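Local coordinates for protein Xcc_ctr_pt (Xanthomonas campestris pv. campestris, PDB 6NJX) that is the C-terminal, Toprim-containing part of an OLD-family protein, binds magnesium ions and probably acts as a metal-dependent nuclease, at residues G22-E27 with I51-V56; I79-D84 with P91-R96. All coordinates share one frame; numbering follows the deposited sequence.

Both contacts belong to the parallel sheet of the Toprim domain, whose strands lie side by side in the order 51-55, 22-26, 77-82, 127-130. Interaction 1 comes first along the chain and pairs an outermost strand with 22-26; interaction 2 follows, joining the end of the adjacent strand 77-82 to the start of helix 93-104. Their centres are about 16 Å apart, yet they meet directly: Glu27 OE1 lies 2.5 Å from Thr81 OG1, and Val26 packs on Leu80. Interaction 1 places Glu27, and interaction 2 Asp82 and Asp84, in the magnesium-binding cluster at the C-terminal ends of neighbouring strands.

Interaction 1: G22-E27 with I51-V56; sequences GVILVE and ITVCSV
With CG1 beside the backbone N (chi1 -67°), Ile24 extends its CD1 back to Ile51 CG2, 3.7 Å away, the two side chains crossing obliquely. On the other face of the sheet Val23 has CG1 anti to its N (chi1 178°), which brings that methyl to 4.0 Å from Cys54 CB. Beyond it Leu25 CD2 touches Val56 CG1 at 3.9 Å, meeting the Val56 side chain at about a right angle. The parallel pairing beneath is regular: Ile24 N donates a hydrogen bond to Thr52 O at 2.9 Å, and Ile24 O accepts one from Cys54 N at 2.9 Å. Val26 O closes the ladder by accepting Val56 N at 2.8 Å, which continues the pairing to the end of the strand, next to the magnesium ligand Glu27. A mercury ion lies close to the side chain of Cys54. The two sheet faces are covered differently. Leu25, Cys54 and Val56 lie against Tyr64 of helix 62-68, whereas Ile24 and Ile51 on the other face pack on Ile217 of helix 208-225; strand 77-82 borders 22-26 on the edge away from 51-55.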
loop_
_atom_site.group_PDB
_atom_site.type_symbol
_atom_site.label_atom_id
_atom_site.label_comp_id
_atom_site.label_asym_id
_atom_site.label_seq_id
_atom_site.Cartn_x
_atom_site.Cartn_y
_atom_site.Cartn_z
ATOM N N GLY A 22 14.235 4.048 -8.705
ATOM C CA GLY A 22 13.524 4.199 -7.446
ATOM C C GLY A 22 12.712 2.962 -7.146
ATOM O O GLY A 22 12.412 2.161 -8.039
ATOM N N VAL A 23 12.357 2.802 -5.868
ATOM C CA VAL A 23 11.629 1.612 -5.433
ATOM C C VAL A 23 10.495 2.006 -4.493
ATOM O O VAL A 23 10.694 2.772 -3.550
ATOM C CB VAL A 23 12.551 0.594 -4.730
ATOM C CG1 VAL A 23 11.719 -0.601 -4.263
ATOM C CG2 VAL A 23 13.688 0.143 -5.661
ATOM N N ILE A 24 9.322 1.450 -4.731
ATOM C CA ILE A 24 8.189 1.587 -3.833
ATOM C C ILE A 24 8.057 0.274 -3.068
ATOM O O ILE A 24 7.686 -0.753 -3.648
ATOM C CB ILE A 24 6.909 1.921 -4.603
ATOM C CG1 ILE A 24 7.025 3.351 -5.223
ATOM C CG2 ILE A 24 5.698 1.752 -3.691
ATOM C CD1 ILE A 24 5.977 3.597 -6.336
ATOM N N LEU A 25 8.354 0.307 -1.773
ATOM C CA LEU A 25 8.303 -0.897 -0.937
ATOM C C LEU A 25 6.920 -1.063 -0.316
ATOM O O LEU A 25 6.378 -0.131 0.309
ATOM C CB LEU A 25 9.368 -0.850 0.160
ATOM C CG LEU A 25 10.816 -0.933 -0.306
ATOM C CD1 LEU A 25 11.725 -0.548 0.888
ATOM C CD2 LEU A 25 11.129 -2.326 -0.872
ATOM N N VAL A 26 6.392 -2.275 -0.443
ATOM C CA VAL A 26 4.989 -2.594 -0.225
ATOM C C VAL A 26 4.915 -3.929 0.532
ATOM O O VAL A 26 5.846 -4.730 0.486
ATOM C CB VAL A 26 4.325 -2.617 -1.625
ATOM C CG1 VAL A 26 3.608 -3.900 -1.973
ATOM C CG2 VAL A 26 3.588 -1.312 -1.922
ATOM N N GLU A 27 3.815 -4.156 1.274
ATOM C CA GLU A 27 3.746 -5.334 2.151
ATOM C C GLU A 27 3.376 -6.611 1.401
ATOM O O GLU A 27 3.905 -7.690 1.711
ATOM C CB GLU A 27 2.734 -5.118 3.276
ATOM C CG GLU A 27 3.230 -4.282 4.429
ATOM C CD GLU A 27 2.165 -4.128 5.494
ATOM O OE1 GLU A 27 2.270 -3.201 6.332
ATOM O OE2 GLU A 27 1.212 -4.945 5.491
ATOM N N ILE A 51 10.678 3.323 -11.960
ATOM C CA ILE A 51 10.313 3.024 -10.580
ATOM C C ILE A 51 9.631 1.669 -10.566
ATOM O O ILE A 51 8.706 1.425 -11.351
ATOM C CB ILE A 51 9.407 4.119 -9.988
ATOM C CG1 ILE A 51 10.189 5.429 -9.865
ATOM C CG2 ILE A 51 8.823 3.699 -8.632
ATOM C CD1 ILE A 51 9.310 6.660 -9.729
ATOM N N THR A 52 10.107 0.774 -9.704
ATOM C CA THR A 52 9.508 -0.545 -9.550
ATOM C C THR A 52 8.841 -0.664 -8.181
ATOM O O THR A 52 9.299 -0.085 -7.190
ATOM C CB THR A 52 10.550 -1.678 -9.733
ATOM O OG1 THR A 52 11.590 -1.552 -8.753
ATOM C CG2 THR A 52 11.180 -1.621 -11.125
ATOM N N VAL A 53 7.740 -1.417 -8.148
ATOM C CA VAL A 53 6.998 -1.720 -6.927
ATOM C C VAL A 53 7.430 -3.107 -6.459
ATOM O O VAL A 53 7.292 -4.094 -7.196
ATOM C CB VAL A 53 5.482 -1.662 -7.169
ATOM C CG1 VAL A 53 4.714 -1.827 -5.853
ATOM C CG2 VAL A 53 5.099 -0.319 -7.855
ATOM N N CYS A 54 7.930 -3.197 -5.229
ATOM C CA CYS A 54 8.529 -4.418 -4.706
ATOM C C CYS A 54 7.823 -4.825 -3.416
ATOM O O CYS A 54 7.775 -4.051 -2.450
ATOM C CB CYS A 54 10.033 -4.215 -4.483
ATOM S SG CYS A 54 10.837 -5.444 -3.423
ATOM N N SER A 55 7.273 -6.037 -3.401
ATOM C CA SER A 55 6.640 -6.580 -2.210
ATOM C C SER A 55 7.697 -7.195 -1.285
ATOM O O SER A 55 8.511 -8.009 -1.724
ATOM C CB SER A 55 5.606 -7.637 -2.606
ATOM O OG SER A 55 5.030 -8.215 -1.451
ATOM N N VAL A 56 7.701 -6.791 -0.007
ATOM C CA VAL A 56 8.591 -7.421 0.970
ATOM C C VAL A 56 7.960 -8.680 1.584
ATOM O O VAL A 56 8.584 -9.327 2.436
ATOM C CB VAL A 56 9.039 -6.402 2.058
ATOM C CG1 VAL A 56 9.586 -5.101 1.419
ATOM C CG2 VAL A 56 7.922 -6.075 3.049
#

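Interaction 2: I79-D84 with P91-R96; sequences ILTDRD and PLVRRR
The metal-binding DxD motif of the Toprim fold, Asp82-Arg83-Asp84, leaves the end of strand 77-82 here and meets the first turn of helix 93-104, where Arg96 and Val93 face it. Both aspartates are magnesium ligands, and the guanidinium of Arg96 lies beside Thr81 and Asp84, although the exact place of its NH2 is less certain. Its NH1 forms a salt bridge with Asp84 OD2 at 3.3 Å, a weak hydrogen bond. The carboxylate oxygen comes in at the edge, near the guanidinium plane, although the two flat groups are turned 78° apart. The arginine chain leaves its backbone with CG anti to N (chi1 -167°), then bends at chi2 and chi3, folding the guanidinium back over its own helix so that Val93 CA sits 4.0 Å above the centre of one face. Thr81 approaches from the opposite direction. Its OG1 lies 3.2 Å from Arg96 NE, but the N-H...O angle of 120° makes this bond weak, and the stronger partner of that hydroxyl is Glu27, the third magnesium ligand. An apolar patch continues beside the arginine: Val93 spreads its methyls, CG1 reaching Arg83 CG at 4.1 Å and CG2 reaching Thr81 CG2 at 4.1 Å. The polar end of Arg83 turns instead to Glu131 and Asp116. Leu92 occupies the N-cap position of helix 93-104, and Leu92 O accepts Arg96 N at 3.2 Å.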
loop_
_atom_site.group_PDB
_atom_site.type_symbol
_atom_site.label_atom_id
_atom_site.label_comp_id
_atom_site.label_asym_id
_atom_site.label_seq_id
_atom_site.Cartn_x
_atom_site.Cartn_y
_atom_site.Cartn_z
ATOM N N ILE A 79 8.038 3.700 1.484
ATOM C CA ILE A 79 7.415 2.569 2.174
ATOM C C ILE A 79 5.931 2.868 2.367
ATOM O O ILE A 79 5.565 3.983 2.754
ATOM C CB ILE A 79 8.090 2.284 3.541
ATOM C CG1 ILE A 79 9.480 1.666 3.364
ATOM C CG2 ILE A 79 7.181 1.431 4.472
ATOM C CD1 ILE A 79 10.269 1.588 4.683
ATOM N N LEU A 80 5.091 1.876 2.077
ATOM C CA LEU A 80 3.662 1.862 2.378
ATOM C C LEU A 80 3.402 0.703 3.331
ATOM O O LEU A 80 3.708 -0.451 3.006
ATOM C CB LEU A 80 2.826 1.689 1.102
ATOM C CG LEU A 80 3.030 2.804 0.078
ATOM C CD1 LEU A 80 2.567 2.391 -1.304
ATOM C CD2 LEU A 80 2.211 3.958 0.583
ATOM N N THR A 81 2.876 1.000 4.511
ATOM C CA THR A 81 2.659 -0.049 5.504
ATOM C C THR A 81 1.441 0.324 6.348
ATOM O O THR A 81 1.001 1.481 6.359
ATOM C CB THR A 81 3.925 -0.259 6.358
ATOM O OG1 THR A 81 3.805 -1.458 7.143
ATOM C CG2 THR A 81 4.173 0.924 7.277
ATOM N N ASP A 82 0.884 -0.675 7.039
ATOM C CA ASP A 82 -0.377 -0.545 7.769
ATOM C C ASP A 82 -0.114 -0.316 9.250
ATOM O O ASP A 82 0.807 -0.912 9.817
ATOM C CB ASP A 82 -1.236 -1.799 7.592
ATOM C CG ASP A 82 -1.753 -1.956 6.173
ATOM O OD1 ASP A 82 -1.770 -0.952 5.418
ATOM O OD2 ASP A 82 -2.147 -3.082 5.804
ATOM N N ARG A 83 -0.943 0.526 9.883
ATOM C CA ARG A 83 -0.713 0.844 11.294
ATOM C C ARG A 83 -0.868 -0.389 12.175
ATOM O O ARG A 83 -0.039 -0.622 13.065
ATOM C CB ARG A 83 -1.645 1.955 11.804
ATOM C CG ARG A 83 -1.314 2.305 13.272
ATOM C CD ARG A 83 -2.148 3.427 13.907
ATOM N NE ARG A 83 -1.659 4.781 13.623
ATOM C CZ ARG A 83 -1.263 5.653 14.556
ATOM N NH1 ARG A 83 -1.265 5.308 15.845
ATOM N NH2 ARG A 83 -0.854 6.871 14.204
ATOM N N ASP A 84 -1.923 -1.179 11.943
ATOM C CA ASP A 84 -2.286 -2.349 12.759
ATOM C C ASP A 84 -2.706 -1.969 14.188
ATOM O O ASP A 84 -3.802 -1.449 14.413
ATOM C CB ASP A 84 -1.128 -3.354 12.809
ATOM C CG ASP A 84 -0.773 -3.905 11.448
ATOM O OD1 ASP A 84 -1.703 -4.192 10.658
ATOM O OD2 ASP A 84 0.439 -4.048 11.167
ATOM N N PRO A 91 2.625 -0.229 17.129
ATOM C CA PRO A 91 1.310 -0.866 16.982
ATOM C C PRO A 91 1.097 -1.915 15.859
ATOM O O PRO A 91 -0.034 -1.897 15.363
ATOM C CB PRO A 91 0.395 0.339 16.708
ATOM C CG PRO A 91 0.989 1.439 17.551
ATOM C CD PRO A 91 2.499 1.169 17.600
ATOM N N LEU A 92 2.037 -2.789 15.455
ATOM C CA LEU A 92 3.445 -2.850 15.863
ATOM C C LEU A 92 4.241 -1.941 14.915
ATOM O O LEU A 92 5.434 -2.138 14.691
ATOM C CB LEU A 92 3.963 -4.305 15.810
ATOM C CG LEU A 92 5.416 -4.700 16.166
ATOM C CD1 LEU A 92 5.579 -5.105 17.644
ATOM C CD2 LEU A 92 5.981 -5.790 15.232
ATOM N N VAL A 93 3.558 -0.940 14.351
ATOM C CA VAL A 93 4.209 -0.077 13.376
ATOM C C VAL A 93 5.327 0.732 14.026
ATOM O O VAL A 93 6.312 1.074 13.358
ATOM C CB VAL A 93 3.170 0.820 12.659
ATOM C CG1 VAL A 93 2.764 2.016 13.506
ATOM C CG2 VAL A 93 3.718 1.283 11.329
ATOM N N ARG A 94 5.224 1.023 15.331
ATOM C CA ARG A 94 6.269 1.798 16.003
ATOM C C ARG A 94 7.626 1.110 15.906
ATOM O O ARG A 94 8.642 1.751 15.593
ATOM C CB ARG A 94 5.915 2.034 17.475
ATOM C CG ARG A 94 6.901 2.933 18.202
ATOM C CD ARG A 94 6.586 3.073 19.699
ATOM N NE ARG A 94 7.610 3.849 20.409
ATOM C CZ ARG A 94 8.702 3.323 20.972
ATOM N NH1 ARG A 94 8.929 2.013 20.907
ATOM N NH2 ARG A 94 9.579 4.112 21.590
ATOM N N ARG A 95 7.669 -0.185 16.213
ATOM C CA ARG A 95 8.938 -0.909 16.182
ATOM C C ARG A 95 9.399 -1.105 14.743
ATOM O O ARG A 95 10.594 -0.982 14.431
ATOM C CB ARG A 95 8.787 -2.255 16.914
ATOM C CG ARG A 95 9.991 -3.206 16.814
ATOM C CD ARG A 95 11.226 -2.620 17.510
ATOM N NE ARG A 95 10.880 -2.012 18.793
ATOM C CZ ARG A 95 11.645 -1.137 19.435
ATOM N NH1 ARG A 95 12.809 -0.774 18.910
ATOM N NH2 ARG A 95 11.249 -0.624 20.597
ATOM N N ARG A 96 8.442 -1.382 13.860
ATOM C CA ARG A 96 8.714 -1.552 12.442
ATOM C C ARG A 96 9.409 -0.331 11.853
ATOM O O ARG A 96 10.363 -0.465 11.077
ATOM C CB ARG A 96 7.395 -1.812 11.738
ATOM C CG ARG A 96 7.500 -2.301 10.335
ATOM C CD ARG A 96 6.345 -3.233 10.131
ATOM N NE ARG A 96 5.131 -2.494 9.875
ATOM C CZ ARG A 96 3.930 -2.813 10.339
ATOM N NH1 ARG A 96 3.735 -3.887 11.098
ATOM N NH2 ARG A 96 2.914 -2.037 10.019
#